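PDB 1IS3: congerin II from Conger myriaster, which binds beta-galactosides such as lactose as a homodimeric galectin, although its physiological role is not yet known. Local coordinates for residues T88-D93 / F97-S102; I41-D46 / V107-R112; A4-I9 / T130-E135; S62-H65 / W69-E72. All coordinates share one frame; numbering follows the deposited sequence. Where two conformers were deposited one is given.

Contact 1. Residues T88-D93 / F97-S102; sequences TTITFD and FYIQLS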
loop_
_atom_site.group_PDB
_atom_site.type_symbol
_atom_site.label_atom_id
_atom_site.label_comp_id
_atom_site.label_asym_id
_atom_site.label_seq_id
_atom_site.Cartn_x
_atom_site.Cartn_y
_atom_site.Cartn_z
ATOM N N THR A 88 14.504 -0.787 0.451
ATOM C CA THR A 88 14.785 -0.148 -0.820
ATOM C C THR A 88 13.934 1.101 -0.924
ATOM O O THR A 88 12.745 1.094 -0.555
ATOM C CB THR A 88 14.447 -1.088 -1.995
ATOM O OG1 THR A 88 15.173 -2.293 -1.724
ATOM C CG2 THR A 88 14.817 -0.526 -3.355
ATOM N N THR A 89 14.568 2.144 -1.453
ATOM C CA THR A 89 13.892 3.402 -1.698
ATOM C C THR A 89 14.003 3.752 -3.183
ATOM O O THR A 89 15.071 3.616 -3.799
ATOM C CB THR A 89 14.510 4.565 -0.848
ATOM O OG1 THR A 89 14.263 4.207 0.514
ATOM C CG2 THR A 89 13.902 5.958 -1.111
ATOM N N ILE A 90 12.883 4.180 -3.745
ATOM C CA ILE A 90 12.786 4.510 -5.153
ATOM C C ILE A 90 12.172 5.898 -5.311
ATOM O O ILE A 90 11.215 6.256 -4.602
ATOM C CB ILE A 90 11.911 3.435 -5.877
ATOM C CG1 ILE A 90 12.509 2.048 -5.682
ATOM C CG2 ILE A 90 11.767 3.791 -7.371
ATOM C CD1 ILE A 90 11.604 0.901 -6.151
ATOM N N THR A 91 12.724 6.703 -6.200
ATOM C CA THR A 91 12.104 7.948 -6.615
ATOM C C THR A 91 12.358 8.043 -8.130
ATOM O O THR A 91 13.111 7.210 -8.674
ATOM C CB THR A 91 12.731 9.157 -5.847
ATOM O OG1 THR A 91 12.763 8.773 -4.496
ATOM C CG2 THR A 91 11.942 10.458 -5.988
ATOM N N PHE A 92 11.763 9.007 -8.832
ATOM C CA PHE A 92 11.971 9.078 -10.260
ATOM C C PHE A 92 11.639 10.450 -10.795
ATOM O O PHE A 92 10.929 11.234 -10.131
ATOM C CB PHE A 92 11.101 8.018 -10.985
ATOM C CG PHE A 92 9.591 8.212 -10.890
ATOM C CD1 PHE A 92 8.885 7.687 -9.810
ATOM C CD2 PHE A 92 8.903 8.945 -11.882
ATOM C CE1 PHE A 92 7.503 7.900 -9.720
ATOM C CE2 PHE A 92 7.524 9.148 -11.783
ATOM C CZ PHE A 92 6.828 8.628 -10.704
ATOM N N ASP A 93 12.231 10.784 -11.945
ATOM C CA ASP A 93 11.743 11.952 -12.647
ATOM C C ASP A 93 11.321 11.452 -14.020
ATOM O O ASP A 93 11.304 10.234 -14.220
ATOM C CB ASP A 93 12.821 13.025 -12.761
ATOM C CG ASP A 93 14.151 12.631 -13.373
ATOM O OD1 ASP A 93 15.112 13.301 -13.015
ATOM O OD2 ASP A 93 14.226 11.692 -14.161
ATOM N N PHE A 97 14.656 6.363 -13.132
ATOM C CA PHE A 97 14.333 5.807 -11.815
ATOM C C PHE A 97 15.618 5.761 -10.992
ATOM O O PHE A 97 16.651 5.281 -11.453
ATOM C CB PHE A 97 13.801 4.374 -11.834
ATOM C CG PHE A 97 12.376 4.302 -12.397
ATOM C CD1 PHE A 97 11.297 4.362 -11.518
ATOM C CD2 PHE A 97 12.172 4.144 -13.767
ATOM C CE1 PHE A 97 10.002 4.261 -12.006
ATOM C CE2 PHE A 97 10.873 4.044 -14.259
ATOM C CZ PHE A 97 9.794 4.104 -13.375
ATOM N N TYR A 98 15.536 6.280 -9.775
ATOM C CA TYR A 98 16.660 6.313 -8.840
ATOM C C TYR A 98 16.341 5.333 -7.710
ATOM O O TYR A 98 15.364 5.553 -6.959
ATOM C CB TYR A 98 16.817 7.725 -8.282
ATOM C CG TYR A 98 17.280 8.713 -9.331
ATOM C CD1 TYR A 98 16.362 9.599 -9.896
ATOM C CD2 TYR A 98 18.631 8.748 -9.687
ATOM C CE1 TYR A 98 16.784 10.557 -10.829
ATOM C CE2 TYR A 98 19.062 9.706 -10.615
ATOM C CZ TYR A 98 18.135 10.598 -11.166
ATOM O OH TYR A 98 18.536 11.570 -12.053
ATOM N N ILE A 99 17.147 4.279 -7.606
ATOM C CA ILE A 99 16.921 3.221 -6.638
ATOM C C ILE A 99 18.073 3.234 -5.640
ATOM O O ILE A 99 19.239 3.304 -6.058
ATOM C CB ILE A 99 16.845 1.854 -7.384
ATOM C CG1 ILE A 99 15.737 1.815 -8.423
ATOM C CG2 ILE A 99 16.537 0.767 -6.370
ATOM C CD1 ILE A 99 16.183 1.049 -9.675
ATOM N N GLN A 100 17.780 3.143 -4.344
ATOM C CA GLN A 100 18.825 3.066 -3.335
ATOM C C GLN A 100 18.630 1.773 -2.577
ATOM O O GLN A 100 17.520 1.426 -2.163
ATOM C CB GLN A 100 18.749 4.244 -2.401
ATOM C CG GLN A 100 19.944 4.177 -1.432
ATOM C CD GLN A 100 20.489 5.549 -1.026
ATOM O OE1 GLN A 100 21.682 5.710 -0.731
ATOM N NE2 GLN A 100 19.682 6.623 -1.011
ATOM N N LEU A 101 19.699 0.981 -2.505
ATOM C CA LEU A 101 19.682 -0.338 -1.869
ATOM C C LEU A 101 19.919 -0.236 -0.347
ATOM O O LEU A 101 20.254 0.847 0.156
ATOM C CB LEU A 101 20.747 -1.243 -2.543
ATOM C CG LEU A 101 20.720 -1.284 -4.071
ATOM C CD1 LEU A 101 21.858 -2.140 -4.576
ATOM C CD2 LEU A 101 19.360 -1.817 -4.549
ATOM N N SER A 102 19.767 -1.360 0.386
ATOM C CA SER A 102 19.931 -1.441 1.862
ATOM C C SER A 102 21.276 -0.916 2.363
ATOM O O SER A 102 21.341 -0.249 3.404
ATOM C CB SER A 102 19.818 -2.900 2.393
ATOM O OG SER A 102 18.832 -3.751 1.785
HETATM O O HOH W 1 17.815 -3.075 -0.961
#
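Phe92 and Phe97 lie side by side on the buried face of this antiparallel pair, their ring planes 39° apart and the Phe92 CB to Phe97 CD1 distance 3.7 Å. Phe92 CG sits between its backbone N and carbonyl carbon (chi1 65°), and beyond CB the ring leads away toward Phe11 and Phe118, which it meets edge-to-face. Ile90 follows on the same face, its CG2 at the edge of the Phe97 ring, and Thr88 CG2 packs 3.7 Å from Ile99 CG2. The other face is looser: Thr89, Thr91, Tyr98 and Gln100 lie toward solvent. Past the end of the strand, Asp93 OD1 comes no nearer than 3.9 Å to Tyr98 CE1, at the edge of the ring. Four backbone hydrogen bonds join the strands, two for each of the pairs Thr89-Gln100 and Thr91-Tyr98; Tyr98 N reaches Thr91 O at 2.8 Å. Asp93 OD2 accepts from the amides of His95 and Thr96 in the turn of what is a beta hairpin of the galectin jelly-roll sandwich.

Contact 2. Residues I41-D46 / V107-R112; sequences IAMHMD and VEFPNR. With GAL (beta-D-galactopyranose), chain B.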
loop_
_atom_site.group_PDB
_atom_site.type_symbol
_atom_site.label_atom_id
_atom_site.label_comp_id
_atom_site.label_asym_id
_atom_site.label_seq_id
_atom_site.Cartn_x
_atom_site.Cartn_y
_atom_site.Cartn_z
ATOM N N ILE A 41 4.715 -2.922 -16.866
ATOM C CA ILE A 41 5.609 -2.599 -15.744
ATOM C C ILE A 41 6.687 -1.681 -16.281
ATOM O O ILE A 41 7.429 -2.045 -17.216
ATOM C CB ILE A 41 6.259 -3.911 -15.147
ATOM C CG1 ILE A 41 5.171 -4.865 -14.625
ATOM C CG2 ILE A 41 7.187 -3.553 -13.988
ATOM C CD1 ILE A 41 5.703 -6.270 -14.304
ATOM N N ALA A 42 6.762 -0.488 -15.719
ATOM C CA ALA A 42 7.765 0.479 -16.145
ATOM C C ALA A 42 9.165 0.186 -15.542
ATOM O O ALA A 42 10.215 0.433 -16.159
ATOM C CB ALA A 42 7.337 1.893 -15.728
ATOM N N MET A 43 9.204 -0.367 -14.326
ATOM C CA MET A 43 10.478 -0.696 -13.711
ATOM C C MET A 43 10.281 -2.024 -12.975
ATOM O O MET A 43 9.510 -2.080 -12.004
ATOM C CB MET A 43 10.863 0.421 -12.745
ATOM C CG MET A 43 12.333 0.435 -12.283
ATOM S SD MET A 43 12.775 -0.960 -11.248
ATOM C CE MET A 43 11.849 -0.626 -9.770
ATOM N N HIS A 44 10.860 -3.093 -13.520
ATOM C CA HIS A 44 10.921 -4.406 -12.904
ATOM C C HIS A 44 12.338 -4.561 -12.318
ATOM O O HIS A 44 13.280 -4.433 -13.095
ATOM C CB HIS A 44 10.650 -5.473 -13.972
ATOM C CG HIS A 44 10.944 -6.938 -13.570
ATOM N ND1 HIS A 44 10.229 -7.740 -12.784
ATOM C CD2 HIS A 44 11.985 -7.730 -14.056
ATOM C CE1 HIS A 44 10.746 -8.953 -12.768
ATOM N NE2 HIS A 44 11.807 -8.934 -13.542
ATOM N N MET A 45 12.559 -4.836 -11.031
ATOM C CA MET A 45 13.882 -4.996 -10.467
ATOM C C MET A 45 13.886 -6.415 -9.884
ATOM O O MET A 45 13.256 -6.707 -8.843
ATOM C CB MET A 45 14.032 -3.954 -9.409
ATOM C CG MET A 45 15.348 -4.087 -8.719
ATOM S SD MET A 45 15.398 -2.872 -7.369
ATOM C CE MET A 45 17.148 -2.787 -7.361
ATOM N N ASP A 46 14.553 -7.348 -10.553
ATOM C CA ASP A 46 14.557 -8.724 -10.141
ATOM C C ASP A 46 15.846 -9.025 -9.387
ATOM O O ASP A 46 16.939 -8.609 -9.790
ATOM C CB ASP A 46 14.406 -9.573 -11.393
ATOM C CG ASP A 46 13.972 -10.993 -11.116
ATOM O OD1 ASP A 46 13.303 -11.254 -10.127
ATOM O OD2 ASP A 46 14.297 -11.875 -11.903
ATOM N N VAL A 107 21.281 2.302 -7.900
ATOM C CA VAL A 107 21.174 1.839 -9.270
ATOM C C VAL A 107 20.203 2.827 -9.925
ATOM O O VAL A 107 19.285 3.349 -9.282
ATOM C CB VAL A 107 20.675 0.303 -9.313
ATOM C CG1 VAL A 107 19.590 0.052 -8.317
ATOM C CG2 VAL A 107 20.155 -0.066 -10.701
ATOM N N GLU A 108 20.457 3.196 -11.184
ATOM C CA GLU A 108 19.571 4.082 -11.934
ATOM C C GLU A 108 19.074 3.311 -13.148
ATOM O O GLU A 108 19.822 2.486 -13.701
ATOM C CB GLU A 108 20.283 5.329 -12.431
ATOM C CG GLU A 108 20.744 6.292 -11.354
ATOM C CD GLU A 108 21.930 5.804 -10.528
ATOM O OE1 GLU A 108 22.919 5.353 -11.124
ATOM O OE2 GLU A 108 21.862 5.848 -9.291
ATOM N N PHE A 109 17.862 3.515 -13.627
ATOM C CA PHE A 109 17.327 2.769 -14.757
ATOM C C PHE A 109 16.485 3.791 -15.517
ATOM O O PHE A 109 15.810 4.587 -14.860
ATOM C CB PHE A 109 16.485 1.626 -14.210
ATOM C CG PHE A 109 15.804 0.806 -15.284
ATOM C CD1 PHE A 109 16.551 -0.058 -16.082
ATOM C CD2 PHE A 109 14.411 0.926 -15.459
ATOM C CE1 PHE A 109 15.886 -0.802 -17.058
ATOM C CE2 PHE A 109 13.760 0.178 -16.438
ATOM C CZ PHE A 109 14.500 -0.682 -17.232
ATOM N N PRO A 110 16.507 3.920 -16.845
ATOM C CA PRO A 110 15.707 4.893 -17.568
ATOM C C PRO A 110 14.189 4.723 -17.379
ATOM O O PRO A 110 13.633 3.615 -17.308
ATOM C CB PRO A 110 16.136 4.703 -19.019
ATOM C CG PRO A 110 16.474 3.240 -19.083
ATOM C CD PRO A 110 17.219 3.025 -17.770
ATOM N N ASN A 111 13.520 5.867 -17.350
ATOM C CA ASN A 111 12.055 5.906 -17.371
ATOM C C ASN A 111 11.712 5.900 -18.863
ATOM O O ASN A 111 11.531 6.948 -19.489
ATOM C CB ASN A 111 11.586 7.187 -16.712
ATOM C CG ASN A 111 10.088 7.341 -16.618
ATOM O OD1 ASN A 111 9.633 8.167 -15.835
ATOM N ND2 ASN A 111 9.246 6.617 -17.305
ATOM N N ARG A 112 11.619 4.721 -19.449
ATOM C CA ARG A 112 11.468 4.535 -20.885
ATOM C C ARG A 112 10.204 5.096 -21.494
ATOM O O ARG A 112 10.200 5.579 -22.631
ATOM C CB ARG A 112 11.555 3.052 -21.187
ATOM C CG ARG A 112 12.969 2.542 -20.927
ATOM C CD ARG A 112 13.058 1.030 -21.040
ATOM N NE ARG A 112 14.448 0.587 -21.027
ATOM C CZ ARG A 112 14.825 -0.679 -20.867
ATOM N NH1 ARG A 112 16.129 -0.934 -20.871
ATOM N NH2 ARG A 112 13.954 -1.658 -20.671
HETATM C C1 GAL B . 13.340 -13.013 -17.844
HETATM C C2 GAL B . 12.400 -13.501 -16.749
HETATM C C3 GAL B . 11.316 -12.471 -16.470
HETATM C C4 GAL B . 11.948 -11.106 -16.178
HETATM C C5 GAL B . 12.869 -10.729 -17.331
HETATM C C6 GAL B . 13.565 -9.414 -17.109
HETATM O O2 GAL B . 11.798 -14.716 -17.155
HETATM O O3 GAL B . 10.535 -12.892 -15.362
HETATM O O4 GAL B . 12.685 -11.142 -14.961
HETATM O O5 GAL B . 13.888 -11.732 -17.502
HETATM O O6 GAL B . 14.349 -9.065 -18.236
HETATM O O HOH W 2 11.257 2.472 -17.705
#
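Segments 41-46 and 107-112 face each other from opposite sheets of the galectin beta sandwich, with no direct hydrogen bond between them and Ala42 and Asn111 CA atoms 7.0 Å apart at their nearest. Side chains fill the gap. Phe109 reaches across with CG anti to its backbone N (chi1 177°), which carries the ring to the chain at Ala42 and Met43: Met43 CG lies 3.8 Å from Phe109 CD2, and Ala42 O lies at the ring edge, 3.6 Å from Phe109 CE2. Met43 bends at both chi2 and chi3, whereas Met45 runs out extended, bringing its CE to 3.9 Å from Val107 CG1. Ala42 and Met43 form a classic beta bulge opposite Val34 where the chain turns its corner. One water bridges the sheets here, giving hydrogen bonds to Ala42 O and Pro110 O and accepting one from Arg112 N. The guanidinium of Arg112 lies with one face over Phe109 CZ while its nitrogens bond to Gln71, Asn61 and Ser62. On the other side of strand 43-46, His44 and Asp46 belong to the lactose pocket. His44 ND1 is held by Asn33 OD1, which probably helps to fix the turn of the imidazole, and His44 NE2 makes a 2.8 Å hydrogen bond with galactose O4.

Contact 3. Residues A4-I9 / T130-E135; sequences AEVRNI and TFVRLE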
loop_
_atom_site.group_PDB
_atom_site.type_symbol
_atom_site.label_atom_id
_atom_site.label_comp_id
_atom_site.label_asym_id
_atom_site.label_seq_id
_atom_site.Cartn_x
_atom_site.Cartn_y
_atom_site.Cartn_z
ATOM N N ALA A 4 2.026 -8.960 -2.674
ATOM C CA ALA A 4 1.915 -7.816 -1.836
ATOM C C ALA A 4 1.801 -6.679 -2.832
ATOM O O ALA A 4 2.631 -6.540 -3.739
ATOM C CB ALA A 4 3.172 -7.714 -1.003
ATOM N N GLU A 5 0.789 -5.844 -2.729
ATOM C CA GLU A 5 0.637 -4.724 -3.656
ATOM C C GLU A 5 0.025 -3.471 -3.017
ATOM O O GLU A 5 -0.654 -3.532 -1.973
ATOM C CB GLU A 5 -0.203 -5.181 -4.841
ATOM C CG GLU A 5 -1.617 -5.610 -4.608
ATOM C CD GLU A 5 -2.229 -6.393 -5.765
ATOM O OE1 GLU A 5 -3.252 -7.022 -5.517
ATOM O OE2 GLU A 5 -1.708 -6.420 -6.884
ATOM N N VAL A 6 0.349 -2.326 -3.623
ATOM C CA VAL A 6 -0.197 -1.031 -3.220
ATOM C C VAL A 6 -0.823 -0.606 -4.547
ATOM O O VAL A 6 -0.105 -0.478 -5.552
ATOM C CB VAL A 6 0.937 -0.060 -2.785
ATOM C CG1 VAL A 6 0.286 1.286 -2.453
ATOM C CG2 VAL A 6 1.741 -0.604 -1.585
ATOM N N ARG A 7 -2.124 -0.395 -4.604
ATOM C CA ARG A 7 -2.843 -0.155 -5.835
ATOM C C ARG A 7 -3.703 1.086 -5.688
ATOM O O ARG A 7 -4.392 1.298 -4.687
ATOM C CB ARG A 7 -3.714 -1.381 -6.131
ATOM C CG ARG A 7 -4.553 -1.253 -7.378
ATOM C CD ARG A 7 -5.453 -2.495 -7.461
ATOM N NE ARG A 7 -4.702 -3.734 -7.673
ATOM C CZ ARG A 7 -4.323 -4.143 -8.909
ATOM N NH1 ARG A 7 -4.622 -3.422 -10.006
ATOM N NH2 ARG A 7 -3.606 -5.275 -9.074
ATOM N N ASN A 8 -3.621 1.912 -6.720
ATOM C CA ASN A 8 -4.404 3.140 -6.885
ATOM C C ASN A 8 -4.145 4.218 -5.848
ATOM O O ASN A 8 -4.987 5.069 -5.539
ATOM C CB ASN A 8 -5.935 2.794 -6.956
ATOM C CG ASN A 8 -6.278 1.991 -8.214
ATOM O OD1 ASN A 8 -7.124 1.087 -8.278
ATOM N ND2 ASN A 8 -5.702 2.319 -9.356
ATOM N N ILE A 9 -2.928 4.233 -5.335
ATOM C CA ILE A 9 -2.455 5.334 -4.563
ATOM C C ILE A 9 -1.304 5.811 -5.461
ATOM O O ILE A 9 -0.211 5.215 -5.456
ATOM C CB ILE A 9 -1.959 4.877 -3.165
ATOM C CG1 ILE A 9 -3.093 4.136 -2.424
ATOM C CG2 ILE A 9 -1.469 6.116 -2.401
ATOM C CD1 ILE A 9 -2.696 3.462 -1.098
ATOM N N THR A 130 7.202 -6.149 4.718
ATOM C CA THR A 130 6.843 -5.914 6.101
ATOM C C THR A 130 6.432 -4.452 6.363
ATOM O O THR A 130 5.764 -4.199 7.369
ATOM C CB THR A 130 8.025 -6.328 7.026
ATOM O OG1 THR A 130 9.131 -5.518 6.672
ATOM C CG2 THR A 130 8.355 -7.827 6.921
ATOM N N PHE A 131 6.814 -3.476 5.539
ATOM C CA PHE A 131 6.355 -2.121 5.753
ATOM C C PHE A 131 6.450 -1.396 4.416
ATOM O O PHE A 131 7.159 -1.832 3.497
ATOM C CB PHE A 131 7.206 -1.394 6.826
ATOM C CG PHE A 131 8.605 -0.914 6.437
ATOM C CD1 PHE A 131 9.722 -1.717 6.680
ATOM C CD2 PHE A 131 8.761 0.342 5.837
ATOM C CE1 PHE A 131 11.009 -1.255 6.321
ATOM C CE2 PHE A 131 10.028 0.796 5.476
ATOM C CZ PHE A 131 11.148 -0.007 5.722
ATOM N N VAL A 132 5.760 -0.264 4.307
ATOM C CA VAL A 132 5.776 0.563 3.120
ATOM C C VAL A 132 5.531 2.023 3.512
ATOM O O VAL A 132 4.686 2.304 4.390
ATOM C CB VAL A 132 4.678 0.061 2.100
ATOM C CG1 VAL A 132 3.230 0.166 2.677
ATOM C CG2 VAL A 132 4.791 0.906 0.825
ATOM N N ARG A 133 6.264 2.949 2.864
ATOM C CA ARG A 133 6.006 4.366 2.991
ATOM C C ARG A 133 5.949 4.894 1.560
ATOM O O ARG A 133 6.882 4.649 0.772
ATOM C CB ARG A 133 7.099 5.103 3.704
ATOM C CG ARG A 133 7.242 4.691 5.156
ATOM C CD ARG A 133 7.967 5.756 5.973
ATOM N NE ARG A 133 9.352 5.970 5.607
ATOM C CZ ARG A 133 10.337 5.154 6.002
ATOM N NH1 ARG A 133 10.121 4.081 6.750
ATOM N NH2 ARG A 133 11.597 5.455 5.690
ATOM N N LEU A 134 4.869 5.560 1.171
ATOM C CA LEU A 134 4.736 6.161 -0.153
ATOM C C LEU A 134 4.202 7.564 0.110
ATOM O O LEU A 134 3.028 7.722 0.496
ATOM C CB LEU A 134 3.739 5.375 -1.010
ATOM C CG LEU A 134 3.375 5.999 -2.377
ATOM C CD1 LEU A 134 4.673 6.148 -3.178
ATOM C CD2 LEU A 134 2.331 5.150 -3.105
ATOM N N GLU A 135 5.067 8.557 -0.049
ATOM C CA GLU A 135 4.690 9.908 0.294
ATOM C C GLU A 135 5.561 10.943 -0.409
ATOM O O GLU A 135 5.160 12.095 -0.454
ATOM C CB GLU A 135 4.769 10.062 1.816
ATOM C CG GLU A 135 6.136 9.808 2.435
ATOM C CD GLU A 135 6.180 9.799 3.971
ATOM O OE1 GLU A 135 6.996 9.029 4.495
ATOM O OE2 GLU A 135 5.415 10.534 4.632
ATOM O OXT GLU A 135 6.607 10.598 -0.939
#
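Leu134 swings its CG anti to the backbone N (chi1 173°), which sends CD2 across to Ile9, while Val6 has CG1 anti to its own N (chi1 177°) and so holds CG2 beside that N, facing Val132. The side chains that meet are all apolar, and no hydrogen bond joins the segments. Leu134 CD2 does most of the touching: it comes to 3.5 Å from Ile9 O and 4.0 Å from Ile9 CG2, the two side chains running antiparallel past one another. Val6 CG1 reaches the same methyl more distantly, at 4.4 Å from Leu134 CD2. Further along, methyl meets methyl where Val6 CG2 stands 4.2 Å from Val132 CG2. All four residues are buried, as in the core of a beta sandwich, here near both chain ends. On the other side of strand 4-7, Glu5 OE2 accepts a 3.1 Å salt-bridging bond from Arg7 NH2, which arrives from above the carboxylate plane; Arg3 is a second partner of that oxygen. Strand 4-7 is paired in its sheet with strand 117-125, and strand 127-134 with strand 17-23. Both sheets run on into the second subunit through antiparallel ladders, so this contact packs the sandwich core right beside the dimer interface.

Contact 4. Residues S62-H65 / W69-E72; sequences SLVH and WQQE. With GAL (beta-D-galactopyranose), chain B; BGC (beta-D-glucopyranose), chain C.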
loop_
_atom_site.group_PDB
_atom_site.type_symbol
_atom_site.label_atom_id
_atom_site.label_comp_id
_atom_site.label_asym_id
_atom_site.label_seq_id
_atom_site.Cartn_x
_atom_site.Cartn_y
_atom_site.Cartn_z
ATOM N N SER A 62 11.694 -3.358 -18.416
ATOM C CA SER A 62 10.320 -2.920 -18.503
ATOM C C SER A 62 9.582 -3.977 -19.317
ATOM O O SER A 62 10.160 -4.685 -20.178
ATOM C CB SER A 62 10.294 -1.559 -19.171
ATOM O OG SER A 62 10.900 -1.645 -20.459
ATOM N N LEU A 63 8.284 -4.062 -19.044
ATOM C CA LEU A 63 7.383 -5.005 -19.656
ATOM C C LEU A 63 6.278 -4.184 -20.284
ATOM O O LEU A 63 5.649 -3.373 -19.585
ATOM C CB LEU A 63 6.787 -5.942 -18.613
ATOM C CG LEU A 63 5.754 -6.956 -19.069
ATOM C CD1 LEU A 63 6.359 -7.968 -20.019
ATOM C CD2 LEU A 63 5.267 -7.727 -17.867
ATOM N N VAL A 64 6.057 -4.397 -21.581
ATOM C CA VAL A 64 5.022 -3.669 -22.321
ATOM C C VAL A 64 3.832 -4.601 -22.547
ATOM O O VAL A 64 3.999 -5.759 -22.952
ATOM C CB VAL A 64 5.616 -3.180 -23.671
ATOM C CG1 VAL A 64 4.544 -2.519 -24.568
ATOM C CG2 VAL A 64 6.698 -2.138 -23.349
ATOM N N HIS A 65 2.628 -4.093 -22.279
ATOM C CA HIS A 65 1.421 -4.888 -22.342
ATOM C C HIS A 65 1.215 -5.490 -23.731
ATOM O O HIS A 65 1.344 -4.801 -24.739
ATOM C CB HIS A 65 0.244 -3.985 -21.920
ATOM C CG HIS A 65 -1.074 -4.736 -21.998
ATOM N ND1 HIS A 65 -1.464 -5.803 -21.300
ATOM C CD2 HIS A 65 -2.052 -4.464 -22.931
ATOM C CE1 HIS A 65 -2.627 -6.212 -21.780
ATOM N NE2 HIS A 65 -2.963 -5.400 -22.752
ATOM N N TRP A 69 8.999 -8.182 -22.697
ATOM C CA TRP A 69 10.158 -7.612 -22.032
ATOM C C TRP A 69 11.048 -6.874 -23.014
ATOM O O TRP A 69 11.204 -7.325 -24.152
ATOM C CB TRP A 69 10.929 -8.747 -21.315
ATOM C CG TRP A 69 10.172 -9.296 -20.094
ATOM C CD1 TRP A 69 9.540 -10.517 -20.129
ATOM C CD2 TRP A 69 9.977 -8.646 -18.877
ATOM N NE1 TRP A 69 8.940 -10.651 -18.956
ATOM C CE2 TRP A 69 9.172 -9.570 -18.176
ATOM C CE3 TRP A 69 10.348 -7.430 -18.278
ATOM C CZ2 TRP A 69 8.742 -9.260 -16.866
ATOM C CZ3 TRP A 69 9.914 -7.139 -16.988
ATOM C CH2 TRP A 69 9.119 -8.048 -16.293
ATOM N N GLN A 70 11.606 -5.742 -22.595
ATOM C CA GLN A 70 12.448 -4.911 -23.428
ATOM C C GLN A 70 13.923 -5.234 -23.165
ATOM O O GLN A 70 14.231 -6.401 -22.881
ATOM C CB GLN A 70 12.073 -3.448 -23.139
ATOM C CG GLN A 70 10.588 -3.225 -23.536
ATOM C CD GLN A 70 10.221 -3.686 -24.964
ATOM O OE1 GLN A 70 10.746 -3.148 -25.942
ATOM N NE2 GLN A 70 9.341 -4.665 -25.158
ATOM N N GLN A 71 14.845 -4.279 -23.249
ATOM C CA GLN A 71 16.262 -4.573 -23.096
ATOM C C GLN A 71 16.614 -4.614 -21.593
ATOM O O GLN A 71 16.389 -3.655 -20.857
ATOM C CB GLN A 71 16.992 -3.473 -23.849
ATOM C CG GLN A 71 18.503 -3.564 -23.848
ATOM C CD GLN A 71 19.264 -2.326 -23.307
ATOM O OE1 GLN A 71 19.482 -1.303 -23.990
ATOM N NE2 GLN A 71 19.757 -2.382 -22.057
ATOM N N GLU A 72 17.167 -5.727 -21.121
ATOM C CA GLU A 72 17.633 -5.879 -19.728
ATOM C C GLU A 72 18.863 -5.048 -19.397
ATOM O O GLU A 72 19.762 -4.894 -20.246
ATOM C CB GLU A 72 18.115 -7.260 -19.348
ATOM C CG GLU A 72 17.141 -8.322 -19.660
ATOM C CD GLU A 72 17.572 -9.686 -19.163
ATOM O OE1 GLU A 72 18.760 -10.012 -19.090
ATOM O OE2 GLU A 72 16.659 -10.426 -18.857
HETATM C C1 GAL B . 13.340 -13.013 -17.844
HETATM C C2 GAL B . 12.400 -13.501 -16.749
HETATM C C3 GAL B . 11.316 -12.471 -16.470
HETATM C C4 GAL B . 11.948 -11.106 -16.178
HETATM C C5 GAL B . 12.869 -10.729 -17.331
HETATM C C6 GAL B . 13.565 -9.414 -17.109
HETATM O O2 GAL B . 11.798 -14.716 -17.155
HETATM O O3 GAL B . 10.535 -12.892 -15.362
HETATM O O4 GAL B . 12.685 -11.142 -14.961
HETATM O O5 GAL B . 13.888 -11.732 -17.502
HETATM O O6 GAL B . 14.349 -9.065 -18.236
HETATM C C2 BGC C . 17.587 -13.788 -19.921
HETATM C C3 BGC C . 16.693 -13.803 -18.682
HETATM C C4 BGC C . 15.231 -13.797 -19.114
HETATM C C5 BGC C . 14.965 -14.981 -20.062
HETATM C C6 BGC C . 13.559 -14.976 -20.622
HETATM C C1 BGC C . 17.243 -14.992 -20.794
HETATM O O1 BGC C . 18.019 -14.965 -21.943
HETATM O O2 BGC C . 18.953 -13.843 -19.539
HETATM O O3 BGC C . 16.971 -12.674 -17.873
HETATM O O4 BGC C . 14.389 -13.914 -17.953
HETATM O O5 BGC C . 15.866 -14.929 -21.187
HETATM O O6 BGC C . 13.285 -13.754 -21.294
#
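Trp69, Ser62 and Leu63 carry this contact, and the indole of Trp69 is its centre, covered on both faces. Leu63 CD1 sits over one face in a CH-pi contact, 3.7 Å from the centroid of the five-membered ring and 10° off its normal. Leu63 CB adds support under the six-membered ring, 3.7 Å from Trp69 CZ3. Over the opposite face lies the galactose, with its C4 3.7 Å from Trp69 CE2; an aromatic platform under galactose is the hallmark of the galectin site. Leucine and sugar thus sandwich the indole, so its rotation is held from both sides. Ser62 contributes mainly backbone: its O accepts a 3.0 Å hydrogen bond from Gln70 N and lies 3.3 Å from Trp69 CE3. Ser62 OG, bonded to Arg112, rests against Gln70 CB and CG. Beyond the tryptophan, Glu72 extends past CG to the sugars; its OE2 accepts from galactose O6 at 2.8 Å and lies a doubtfully short 2.5 Å from glucose O3, while OE1 pairs with Arg74. One oxygen thus appears to reach both halves of lactose. The hairpin of strands 57-64 and 68-75 stands at the end of its sheet, with strand 40-48 on the far side of 57-64 and its His44 meeting the Trp69 ring.

From the N terminus, segment 4-9 waits for the very end of the chain: contact 3 closes the widest loop with 130-135, and the other three contacts nest inside it. Strand 40-48 opens contact 2, which 107-112 closes across the sandwich. Within that loop, contact 4 comes first as the 62-65/69-72 hairpin, then contact 1 as the 88-93/97-102 hairpin, in series. Contacts 2 and 4 share the sugar-binding sheet and both touch the galactose; Ile41 O bonds to Leu63 N between them. Contact 1 adjoins contact 2 in the other sheet, where Phe97 N meets Phe109 O. Contacts 2 and 3 each tie the two sheets together, with centres about 18 Å apart.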